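Local coordinates for GTPase-activating protein GYP1 (Saccharomyces cerevisiae, PDB 1FKM) that stimulates GTP hydrolysis by Ypt/Rab GTPases, notably YPT1 and YPT7, supplying an arginine finger and a glutamine finger in trans from its TBC domain, at residues 74-79 with 85-90; 113-118 with 173-178; 128-133 with 191-196; 140-145 with 155-160. All coordinates share one frame; numbering follows the deposited sequence.

Contact 1 of 4, residues 74-79 with 85-90; sequences HTFSDQ and PTWHQI
The phenyl ring of Phe76 turns its edge to Trp87: indole atom CZ3 lies near the phenyl plane, 3.6 Å from Phe76 CE1 and 3.7 Å from Phe76 CZ. Relative to the indole, the same two phenyl carbons arrive obliquely, grouped about CZ3 at the far end of the six-membered ring, and this approach makes the pair an oblique aromatic contact. The planes stand at 77°, and the centroid of the phenyl ring is 5.6 Å from that of the six-membered indole ring. In the indole plane, at its edge, sits CD2 of His88, the next residue on the helix.

Both partners have to reach for this contact, since the CA atoms of Phe76 and Trp87 are 10.4 Å apart. In Trp87 the indole extends opposite the backbone N (chi1 176°), which sends its benzo end out from the helix to Phe76. The interface is small and purely apolar, burying 74 Å² in all, with no hydrogen bond between the segments.

Phe76 belongs to the loop that leaves helix 57-74, and Trp87 to helix 83-93, the next helix. Helix 107-123 packs against the same tryptophan: its Tyr118 meets Trp87 edge-to-face, and its Gln114 NE2 hydrogen-bonds to Trp87 O.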
# COMPACT_ATOMS: atom_id res chain seq x y z
N HIS A 74 -26.14 4.87 -5.43
CA HIS A 74 -26.84 5.62 -4.40
C HIS A 74 -26.16 6.96 -4.11
O HIS A 74 -26.83 7.95 -3.85
CB HIS A 74 -26.90 4.79 -3.11
CG HIS A 74 -27.60 5.47 -1.98
ND1 HIS A 74 -28.94 5.78 -2.01
CD2 HIS A 74 -27.15 5.89 -0.77
CE1 HIS A 74 -29.29 6.37 -0.88
NE2 HIS A 74 -28.22 6.44 -0.11
N THR A 75 -24.83 6.98 -4.17
CA THR A 75 -24.08 8.20 -3.90
C THR A 75 -24.01 9.17 -5.08
O THR A 75 -23.35 10.20 -5.00
CB THR A 75 -22.64 7.88 -3.43
OG1 THR A 75 -21.97 9.09 -3.07
CG2 THR A 75 -21.86 7.19 -4.55
N PHE A 76 -24.70 8.83 -6.17
CA PHE A 76 -24.70 9.70 -7.35
C PHE A 76 -26.06 10.34 -7.60
O PHE A 76 -27.08 9.66 -7.68
CB PHE A 76 -24.28 8.92 -8.61
CG PHE A 76 -22.80 8.69 -8.72
CD1 PHE A 76 -21.90 9.71 -8.43
CD2 PHE A 76 -22.31 7.46 -9.14
CE1 PHE A 76 -20.53 9.51 -8.55
CE2 PHE A 76 -20.94 7.25 -9.26
CZ PHE A 76 -20.05 8.28 -8.97
N SER A 77 -26.05 11.67 -7.71
CA SER A 77 -27.26 12.46 -7.95
C SER A 77 -28.49 11.90 -7.25
O SER A 77 -29.57 11.80 -7.84
CB SER A 77 -27.52 12.58 -9.46
OG SER A 77 -27.58 11.31 -10.08
N ASP A 78 -28.32 11.53 -5.98
CA ASP A 78 -29.41 10.98 -5.19
C ASP A 78 -29.67 11.84 -3.95
O ASP A 78 -30.77 12.33 -3.74
CB ASP A 78 -29.09 9.55 -4.77
CG ASP A 78 -30.19 8.92 -3.94
OD1 ASP A 78 -31.30 8.71 -4.47
OD2 ASP A 78 -29.95 8.64 -2.74
N GLN A 79 -28.63 12.00 -3.13
CA GLN A 79 -28.74 12.79 -1.91
C GLN A 79 -28.31 14.24 -2.15
O GLN A 79 -28.04 14.64 -3.28
CB GLN A 79 -27.86 12.17 -0.82
CG GLN A 79 -26.39 12.09 -1.19
CD GLN A 79 -25.60 11.20 -0.25
OE1 GLN A 79 -25.90 10.02 -0.09
NE2 GLN A 79 -24.57 11.77 0.37
N PRO A 85 -18.40 18.78 -3.95
CA PRO A 85 -17.10 19.35 -3.59
C PRO A 85 -16.01 18.30 -3.37
O PRO A 85 -14.87 18.46 -3.82
CB PRO A 85 -17.41 20.13 -2.32
CG PRO A 85 -18.83 20.58 -2.56
CD PRO A 85 -19.47 19.32 -3.09
N THR A 86 -16.36 17.21 -2.68
CA THR A 86 -15.41 16.13 -2.42
C THR A 86 -14.98 15.49 -3.74
O THR A 86 -13.81 15.15 -3.94
CB THR A 86 -16.03 15.06 -1.49
OG1 THR A 86 -16.23 15.64 -0.20
CG2 THR A 86 -15.11 13.85 -1.36
N TRP A 87 -15.95 15.33 -4.64
CA TRP A 87 -15.68 14.76 -5.95
C TRP A 87 -14.62 15.61 -6.67
O TRP A 87 -13.68 15.09 -7.26
CB TRP A 87 -16.98 14.70 -6.76
CG TRP A 87 -16.82 14.22 -8.18
CD1 TRP A 87 -16.57 14.99 -9.28
CD2 TRP A 87 -16.89 12.87 -8.64
NE1 TRP A 87 -16.48 14.21 -10.40
CE2 TRP A 87 -16.67 12.90 -10.04
CE3 TRP A 87 -17.11 11.64 -8.02
CZ2 TRP A 87 -16.67 11.74 -10.82
CZ3 TRP A 87 -17.11 10.49 -8.79
CH2 TRP A 87 -16.89 10.55 -10.18
N HIS A 88 -14.78 16.93 -6.60
CA HIS A 88 -13.83 17.83 -7.27
C HIS A 88 -12.48 17.85 -6.57
O HIS A 88 -11.44 18.01 -7.21
CB HIS A 88 -14.44 19.23 -7.37
CG HIS A 88 -15.53 19.33 -8.38
ND1 HIS A 88 -16.61 20.17 -8.24
CD2 HIS A 88 -15.71 18.68 -9.56
CE1 HIS A 88 -17.42 20.04 -9.28
NE2 HIS A 88 -16.89 19.14 -10.10
N GLN A 89 -12.48 17.69 -5.26
CA GLN A 89 -11.25 17.67 -4.48
C GLN A 89 -10.41 16.46 -4.92
O GLN A 89 -9.18 16.54 -4.99
CB GLN A 89 -11.60 17.58 -3.00
CG GLN A 89 -10.47 17.20 -2.08
CD GLN A 89 -10.94 17.13 -0.63
OE1 GLN A 89 -12.01 16.61 -0.34
NE2 GLN A 89 -10.12 17.64 0.28
N ILE A 90 -11.08 15.36 -5.22
CA ILE A 90 -10.39 14.14 -5.66
C ILE A 90 -9.93 14.28 -7.10
O ILE A 90 -8.88 13.78 -7.49
CB ILE A 90 -11.31 12.92 -5.53
CG1 ILE A 90 -11.58 12.65 -4.05
CG2 ILE A 90 -10.67 11.70 -6.20
CD1 ILE A 90 -12.66 11.63 -3.83

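Contact 2 of 4, residues 113-118 with 173-178; sequences LQRILY and DLEADT
Arg115 and Glu175 meet with their guanidinium and carboxylate planes tilted 29° apart. The grip is side-on and bidentate: Arg115 NE donates to Glu175 OE1 at 2.9 Å with an N-H...O angle of 172°, and Arg115 NH2 donates to Glu175 OE2 at 2.6 Å. Both oxygens are taken on their syn sides and lie close to the guanidinium plane, although the nitrogens stand somewhat off the carboxylate plane; two nearly straight bonds fix the rotation of each group. A bend at chi3 of Arg115 turns the guanidinium toward the acid, whose own chain is extended beyond CG.

The two helices, 107-123 and 168-186, belong to the all-helical TBC domain and run in broadly the same direction, their local axes 9.7 Å apart and crossing at -36°. Tyr68 OH also bonds to Glu175 OE1, and Ser112 OG to OE2, giving each oxygen of this buried carboxylate a second partner. A glutamine at Glu175 would probably leave the Arg115 charge without its mate and break the two-pronged pairing.

Beside the salt bridge, Ile116 reaches across with its CD1, which lies 3.8 Å from Thr178 CG2, the two side chains crossing at about a right angle. The Thr178 hydroxyl turns back to its own helix, where OG1 donates to Leu174 O at 2.8 Å, from the face of that carbonyl opposite Thr178 N.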
# COMPACT_ATOMS: atom_id res chain seq x y z
N LEU A 113 -10.18 5.19 -10.43
CA LEU A 113 -9.64 5.64 -9.15
C LEU A 113 -10.51 6.74 -8.55
O LEU A 113 -10.67 6.83 -7.34
CB LEU A 113 -8.19 6.12 -9.31
CG LEU A 113 -7.20 5.04 -9.74
CD1 LEU A 113 -5.78 5.62 -9.79
CD2 LEU A 113 -7.25 3.86 -8.76
N GLN A 114 -11.07 7.58 -9.41
CA GLN A 114 -11.94 8.67 -8.95
C GLN A 114 -13.13 8.09 -8.17
O GLN A 114 -13.46 8.55 -7.07
CB GLN A 114 -12.43 9.47 -10.16
CG GLN A 114 -13.51 10.53 -9.89
CD GLN A 114 -12.98 11.78 -9.21
OE1 GLN A 114 -11.88 12.26 -9.51
NE2 GLN A 114 -13.77 12.33 -8.29
N ARG A 115 -13.77 7.08 -8.75
CA ARG A 115 -14.93 6.45 -8.12
C ARG A 115 -14.56 5.73 -6.82
O ARG A 115 -15.27 5.84 -5.81
CB ARG A 115 -15.59 5.45 -9.08
CG ARG A 115 -16.25 6.09 -10.29
CD ARG A 115 -17.06 5.07 -11.09
NE ARG A 115 -16.23 4.18 -11.90
CZ ARG A 115 -15.87 4.44 -13.16
NH1 ARG A 115 -16.25 5.56 -13.75
NH2 ARG A 115 -15.13 3.56 -13.83
N ILE A 116 -13.45 5.00 -6.84
CA ILE A 116 -13.00 4.28 -5.65
C ILE A 116 -12.74 5.23 -4.49
O ILE A 116 -13.23 5.02 -3.38
CB ILE A 116 -11.71 3.48 -5.95
CG1 ILE A 116 -12.00 2.36 -6.95
CG2 ILE A 116 -11.14 2.92 -4.65
CD1 ILE A 116 -10.75 1.67 -7.50
N LEU A 117 -11.96 6.28 -4.75
CA LEU A 117 -11.63 7.22 -3.70
C LEU A 117 -12.83 8.03 -3.24
O LEU A 117 -12.96 8.34 -2.06
CB LEU A 117 -10.53 8.17 -4.17
CG LEU A 117 -9.20 7.48 -4.47
CD1 LEU A 117 -8.20 8.50 -4.99
CD2 LEU A 117 -8.67 6.82 -3.21
N TYR A 118 -13.72 8.35 -4.18
CA TYR A 118 -14.91 9.12 -3.85
C TYR A 118 -15.78 8.32 -2.88
O TYR A 118 -16.24 8.85 -1.87
CB TYR A 118 -15.70 9.44 -5.12
CG TYR A 118 -16.98 10.20 -4.85
CD1 TYR A 118 -16.96 11.49 -4.35
CD2 TYR A 118 -18.22 9.60 -5.10
CE1 TYR A 118 -18.15 12.19 -4.09
CE2 TYR A 118 -19.41 10.29 -4.85
CZ TYR A 118 -19.37 11.58 -4.34
OH TYR A 118 -20.55 12.24 -4.07
N ASP A 173 -15.76 -4.70 -11.35
CA ASP A 173 -15.44 -5.75 -10.37
C ASP A 173 -14.08 -5.43 -9.75
O ASP A 173 -13.88 -5.59 -8.55
CB ASP A 173 -15.35 -7.13 -11.03
CG ASP A 173 -16.69 -7.66 -11.49
OD1 ASP A 173 -17.73 -7.21 -10.98
OD2 ASP A 173 -16.68 -8.55 -12.37
N LEU A 174 -13.14 -5.01 -10.60
CA LEU A 174 -11.79 -4.64 -10.16
C LEU A 174 -11.88 -3.47 -9.18
O LEU A 174 -11.21 -3.46 -8.14
CB LEU A 174 -10.94 -4.25 -11.38
CG LEU A 174 -9.59 -3.58 -11.09
CD1 LEU A 174 -8.65 -4.58 -10.42
CD2 LEU A 174 -8.98 -3.06 -12.38
N GLU A 175 -12.70 -2.49 -9.53
CA GLU A 175 -12.91 -1.31 -8.70
C GLU A 175 -13.43 -1.71 -7.32
O GLU A 175 -12.97 -1.20 -6.30
CB GLU A 175 -13.93 -0.36 -9.35
CG GLU A 175 -13.34 0.54 -10.43
CD GLU A 175 -14.40 1.38 -11.13
OE1 GLU A 175 -15.37 1.81 -10.48
OE2 GLU A 175 -14.25 1.62 -12.35
N ALA A 176 -14.40 -2.62 -7.30
CA ALA A 176 -14.99 -3.08 -6.05
C ALA A 176 -13.95 -3.77 -5.17
O ALA A 176 -13.83 -3.47 -3.97
CB ALA A 176 -16.15 -4.03 -6.36
N ASP A 177 -13.20 -4.70 -5.74
CA ASP A 177 -12.18 -5.42 -4.98
C ASP A 177 -11.16 -4.43 -4.42
O ASP A 177 -10.77 -4.53 -3.26
CB ASP A 177 -11.46 -6.45 -5.85
CG ASP A 177 -12.38 -7.59 -6.29
OD1 ASP A 177 -13.54 -7.66 -5.82
OD2 ASP A 177 -11.92 -8.43 -7.09
N THR A 178 -10.72 -3.49 -5.25
CA THR A 178 -9.74 -2.49 -4.85
C THR A 178 -10.30 -1.66 -3.70
O THR A 178 -9.62 -1.43 -2.69
CB THR A 178 -9.38 -1.58 -6.05
OG1 THR A 178 -8.84 -2.39 -7.11
CG2 THR A 178 -8.34 -0.54 -5.64

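Contact 3 of 4, residues 128-133 with 191-196; sequences GYVQGI and DNYIHG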
# COMPACT_ATOMS: atom_id res chain seq x y z
N GLY A 128 -12.80 12.26 5.21
CA GLY A 128 -13.09 12.89 3.94
C GLY A 128 -11.92 12.43 3.10
O GLY A 128 -11.24 11.47 3.48
N TYR A 129 -11.67 13.07 1.97
CA TYR A 129 -10.54 12.67 1.15
C TYR A 129 -9.28 13.31 1.74
O TYR A 129 -9.29 14.49 2.08
CB TYR A 129 -10.70 13.13 -0.30
CG TYR A 129 -9.42 12.96 -1.09
CD1 TYR A 129 -8.91 11.70 -1.37
CD2 TYR A 129 -8.69 14.08 -1.50
CE1 TYR A 129 -7.70 11.54 -2.03
CE2 TYR A 129 -7.48 13.93 -2.16
CZ TYR A 129 -6.99 12.66 -2.42
OH TYR A 129 -5.79 12.49 -3.08
N VAL A 130 -8.22 12.53 1.86
CA VAL A 130 -6.97 13.04 2.40
C VAL A 130 -5.84 12.68 1.45
O VAL A 130 -5.71 11.52 1.05
CB VAL A 130 -6.67 12.45 3.79
CG1 VAL A 130 -5.40 13.08 4.37
CG2 VAL A 130 -7.85 12.67 4.71
N GLN A 131 -5.04 13.67 1.09
CA GLN A 131 -3.92 13.45 0.19
C GLN A 131 -3.05 12.37 0.81
O GLN A 131 -2.69 12.44 2.00
CB GLN A 131 -3.13 14.74 -0.01
CG GLN A 131 -2.13 14.68 -1.15
CD GLN A 131 -1.62 16.06 -1.55
OE1 GLN A 131 -0.97 16.74 -0.76
NE2 GLN A 131 -1.91 16.46 -2.78
N GLY A 132 -2.73 11.35 0.02
CA GLY A 132 -1.94 10.24 0.50
C GLY A 132 -2.72 8.96 0.23
O GLY A 132 -2.14 7.93 -0.09
N ILE A 133 -4.04 9.04 0.36
CA ILE A 133 -4.90 7.89 0.11
C ILE A 133 -4.88 7.57 -1.39
O ILE A 133 -5.07 6.42 -1.79
CB ILE A 133 -6.34 8.15 0.55
CG1 ILE A 133 -6.38 8.46 2.05
CG2 ILE A 133 -7.20 6.93 0.26
CD1 ILE A 133 -5.84 7.34 2.92
N ASP A 191 -6.90 6.44 12.48
CA ASP A 191 -6.54 7.77 12.94
C ASP A 191 -5.39 8.43 12.20
O ASP A 191 -5.07 9.59 12.45
CB ASP A 191 -6.30 7.76 14.46
CG ASP A 191 -4.85 7.59 14.83
OD1 ASP A 191 -4.19 6.69 14.28
OD2 ASP A 191 -4.38 8.37 15.68
N ASN A 192 -4.77 7.71 11.26
CA ASN A 192 -3.69 8.30 10.47
C ASN A 192 -4.32 9.30 9.50
O ASN A 192 -3.67 10.25 9.06
CB ASN A 192 -2.95 7.25 9.64
CG ASN A 192 -1.93 6.46 10.45
OD1 ASN A 192 -1.08 5.76 9.88
ND2 ASN A 192 -2.01 6.57 11.76
N TYR A 193 -5.59 9.09 9.18
CA TYR A 193 -6.25 9.96 8.21
C TYR A 193 -7.43 10.82 8.67
O TYR A 193 -8.01 11.53 7.86
CB TYR A 193 -6.64 9.14 6.98
CG TYR A 193 -5.43 8.47 6.36
CD1 TYR A 193 -4.52 9.20 5.60
CD2 TYR A 193 -5.14 7.14 6.64
CE1 TYR A 193 -3.34 8.63 5.14
CE2 TYR A 193 -3.95 6.55 6.19
CZ TYR A 193 -3.06 7.31 5.44
OH TYR A 193 -1.86 6.76 5.04
N ILE A 194 -7.79 10.77 9.94
CA ILE A 194 -8.88 11.64 10.37
C ILE A 194 -8.29 13.05 10.44
O ILE A 194 -7.07 13.21 10.45
CB ILE A 194 -9.46 11.21 11.73
CG1 ILE A 194 -8.40 11.30 12.83
CG2 ILE A 194 -10.00 9.78 11.63
CD1 ILE A 194 -8.93 10.96 14.22
N HIS A 195 -9.15 14.06 10.45
CA HIS A 195 -8.72 15.45 10.49
C HIS A 195 -7.63 15.72 11.53
O HIS A 195 -7.78 15.40 12.71
CB HIS A 195 -9.93 16.36 10.74
CG HIS A 195 -9.62 17.83 10.66
ND1 HIS A 195 -8.82 18.36 9.67
CD2 HIS A 195 -10.02 18.87 11.42
CE1 HIS A 195 -8.74 19.67 9.83
NE2 HIS A 195 -9.46 20.00 10.89
N GLY A 196 -6.52 16.31 11.08
CA GLY A 196 -5.40 16.59 11.96
C GLY A 196 -4.39 15.46 11.93
O GLY A 196 -3.30 15.57 12.49
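Val130 and Ile133 close on Tyr193 where two interhelical loops of the Rab-GAP domain come together. Residues 128-133 hold the YxQ motif of this family, Tyr129 to Gln131, and Gln131 is the glutamine finger.

Residues 191-196 begin at a distance from the contact: Asn192 ND2 makes a weak 3.3 Å bond to Asp191 OD1, and Asp191 OD2 is in a salt bridge with Arg202. Tyr193 then carries the whole interface from this side. With CG set opposite its own carbonyl carbon (chi1 -57°), its ring comes beneath the end of Ile133. Methyl CD1 of Ile133 is centred over one face, 3.4 Å from the centroid of the Tyr193 ring and 7° off the normal, a CH-pi contact in which all six ring carbons are within 3.9 Å of the methyl. Val130 comes instead to the ring edge, its CG1 4.2 Å from Tyr193 CD1. The phenol end is held by Asn238, whose backbone O accepts from Tyr193 OH and whose ND2 donates to Gln131 O, so Asn238 links Tyr193 to the backbone of the finger residue itself. The bond from CA to CB of Gln131 points away from residues 191-196, and its side chain takes no part in the packing on Tyr193.

At the backbone of the same tyrosine the carbonyl takes part as well, for methyl CG2 of Val130 rests 3.4 Å from Tyr193 O.

Contact 4 of 4, residues 140-145 with 155-160; sequences FFETFL and DDVEIK
In the helical core of the Rab-GAP domain, the last turns of helix 133-145 pack against the loop that follows it, Glu142 and Leu145 meeting Val157 and Glu158. The backbones come nearest at Glu142 and Val157, whose CA atoms are 7.1 Å apart, and 201 Å² is buried between the segments.

Val157 divides its two methyls. CG1, placed between the backbone N and the carbonyl carbon by chi1 of 68°, lies 3.9 Å from Glu142 CG, while CG2 lies 3.9 Å from Leu145 CB and 3.8 Å from Glu142 O. One branched side chain thus fits against a single turn of the helix.

Alongside, two acids come together. Glu142 extends to bring its carboxyl group over to Glu158, the planes 79° apart, with Tyr104 OH hydrogen-bonded to Glu142 OE1. Met247 of helix 247-261 touches both glutamates. An alanine in place of Glu142 would probably leave the Glu158 carboxyl group without its close partner and the Tyr104 hydroxyl without this acceptor.

Two unprotonated carboxylates would be expected to repel at this spacing, so one of the pair probably carries a proton: Glu142 OE2 and Glu158 OE2 are 2.5 Å apart.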
# COMPACT_ATOMS: atom_id res chain seq x y z
N PHE A 140 -2.78 -1.77 -4.81
CA PHE A 140 -3.90 -2.72 -4.87
C PHE A 140 -4.47 -2.74 -6.28
O PHE A 140 -4.67 -3.81 -6.86
CB PHE A 140 -5.03 -2.29 -3.92
CG PHE A 140 -4.78 -2.61 -2.48
CD1 PHE A 140 -4.45 -3.90 -2.08
CD2 PHE A 140 -4.89 -1.62 -1.51
CE1 PHE A 140 -4.24 -4.20 -0.74
CE2 PHE A 140 -4.68 -1.91 -0.16
CZ PHE A 140 -4.35 -3.20 0.22
N PHE A 141 -4.75 -1.55 -6.81
CA PHE A 141 -5.34 -1.41 -8.14
C PHE A 141 -4.49 -2.11 -9.18
O PHE A 141 -4.98 -2.93 -9.95
CB PHE A 141 -5.48 0.07 -8.52
CG PHE A 141 -6.17 0.30 -9.84
CD1 PHE A 141 -7.55 0.17 -9.94
CD2 PHE A 141 -5.44 0.59 -10.98
CE1 PHE A 141 -8.20 0.32 -11.17
CE2 PHE A 141 -6.08 0.75 -12.22
CZ PHE A 141 -7.46 0.62 -12.31
N GLU A 142 -3.21 -1.77 -9.20
CA GLU A 142 -2.26 -2.33 -10.16
C GLU A 142 -2.09 -3.84 -10.02
O GLU A 142 -2.10 -4.56 -11.01
CB GLU A 142 -0.92 -1.61 -10.01
CG GLU A 142 0.18 -2.13 -10.88
CD GLU A 142 1.37 -1.19 -10.91
OE1 GLU A 142 1.18 0.04 -10.73
OE2 GLU A 142 2.49 -1.69 -11.11
N THR A 143 -1.94 -4.32 -8.79
CA THR A 143 -1.79 -5.76 -8.56
C THR A 143 -3.06 -6.54 -8.94
O THR A 143 -2.99 -7.60 -9.58
CB THR A 143 -1.44 -6.04 -7.09
OG1 THR A 143 -0.19 -5.41 -6.78
CG2 THR A 143 -1.33 -7.53 -6.83
N PHE A 144 -4.22 -6.02 -8.57
CA PHE A 144 -5.46 -6.70 -8.91
C PHE A 144 -5.70 -6.70 -10.42
O PHE A 144 -6.35 -7.59 -10.96
CB PHE A 144 -6.63 -6.06 -8.17
CG PHE A 144 -6.58 -6.25 -6.69
CD1 PHE A 144 -5.63 -7.11 -6.12
CD2 PHE A 144 -7.47 -5.59 -5.85
CE1 PHE A 144 -5.57 -7.29 -4.74
CE2 PHE A 144 -7.42 -5.77 -4.47
CZ PHE A 144 -6.46 -6.62 -3.91
N LEU A 145 -5.17 -5.68 -11.10
CA LEU A 145 -5.30 -5.57 -12.55
C LEU A 145 -4.57 -6.73 -13.24
O LEU A 145 -5.02 -7.19 -14.28
CB LEU A 145 -4.67 -4.27 -13.05
CG LEU A 145 -5.51 -3.10 -13.58
CD1 LEU A 145 -4.55 -2.02 -14.09
CD2 LEU A 145 -6.44 -3.55 -14.70
N ASP A 155 4.18 -8.31 -16.49
CA ASP A 155 5.22 -7.30 -16.40
C ASP A 155 4.89 -6.02 -17.18
O ASP A 155 5.58 -5.01 -17.03
CB ASP A 155 6.55 -7.87 -16.89
CG ASP A 155 7.08 -8.98 -16.00
OD1 ASP A 155 6.42 -9.28 -14.98
OD2 ASP A 155 8.14 -9.54 -16.32
N ASP A 156 3.84 -6.06 -17.99
CA ASP A 156 3.48 -4.88 -18.77
C ASP A 156 2.20 -4.21 -18.29
O ASP A 156 1.57 -3.44 -19.02
CB ASP A 156 3.35 -5.26 -20.25
CG ASP A 156 4.64 -5.80 -20.82
OD1 ASP A 156 5.66 -5.07 -20.79
OD2 ASP A 156 4.65 -6.95 -21.31
N VAL A 157 1.82 -4.49 -17.05
CA VAL A 157 0.60 -3.91 -16.50
C VAL A 157 0.67 -2.39 -16.38
O VAL A 157 -0.36 -1.71 -16.43
CB VAL A 157 0.27 -4.53 -15.12
CG1 VAL A 157 1.31 -4.10 -14.08
CG2 VAL A 157 -1.13 -4.12 -14.69
N GLU A 158 1.87 -1.84 -16.23
CA GLU A 158 2.00 -0.40 -16.07
C GLU A 158 1.95 0.41 -17.37
O GLU A 158 1.93 1.64 -17.32
CB GLU A 158 3.28 -0.06 -15.31
CG GLU A 158 3.40 -0.74 -13.96
CD GLU A 158 4.42 -0.06 -13.05
OE1 GLU A 158 5.38 0.54 -13.58
OE2 GLU A 158 4.25 -0.13 -11.81
N ILE A 159 1.93 -0.26 -18.52
CA ILE A 159 1.90 0.47 -19.78
C ILE A 159 0.71 0.18 -20.68
O ILE A 159 0.61 0.71 -21.79
CB ILE A 159 3.20 0.22 -20.59
CG1 ILE A 159 3.35 -1.28 -20.87
CG2 ILE A 159 4.41 0.74 -19.82
CD1 ILE A 159 4.53 -1.61 -21.76
N LYS A 160 -0.22 -0.65 -20.21
CA LYS A 160 -1.39 -0.99 -21.01
C LYS A 160 -2.70 -0.44 -20.45
O LYS A 160 -2.93 -0.47 -19.25
CB LYS A 160 -1.49 -2.52 -21.16
CG LYS A 160 -0.26 -3.13 -21.81
CD LYS A 160 -0.38 -4.64 -21.97
CE LYS A 160 0.87 -5.19 -22.65
NZ LYS A 160 0.82 -6.67 -22.84

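In the fold
Contacts 1, 2 and 3 adjoin one another within the TBC domain, while contact 4 touches contact 2 alone. Contact 3 contains the glutamine finger, Gln131, and helix 83-93 of contact 1 ends a few residues before the arginine finger, Arg96, in sequence. The centres of contacts 1 and 3 are 18 Å apart, and Tyr129 joins them, packing on Gln89 and Ile90. Contact 2 backs contact 3 through Leu117 CD2, 3.8 Å from Ile133 CG2. Leu174 of contact 2 packs on Phe141, Phe144 and Leu145 of contact 4, with centres 14 Å apart. Contact 4 keeps about 8 Å from contact 3 at the nearest atoms.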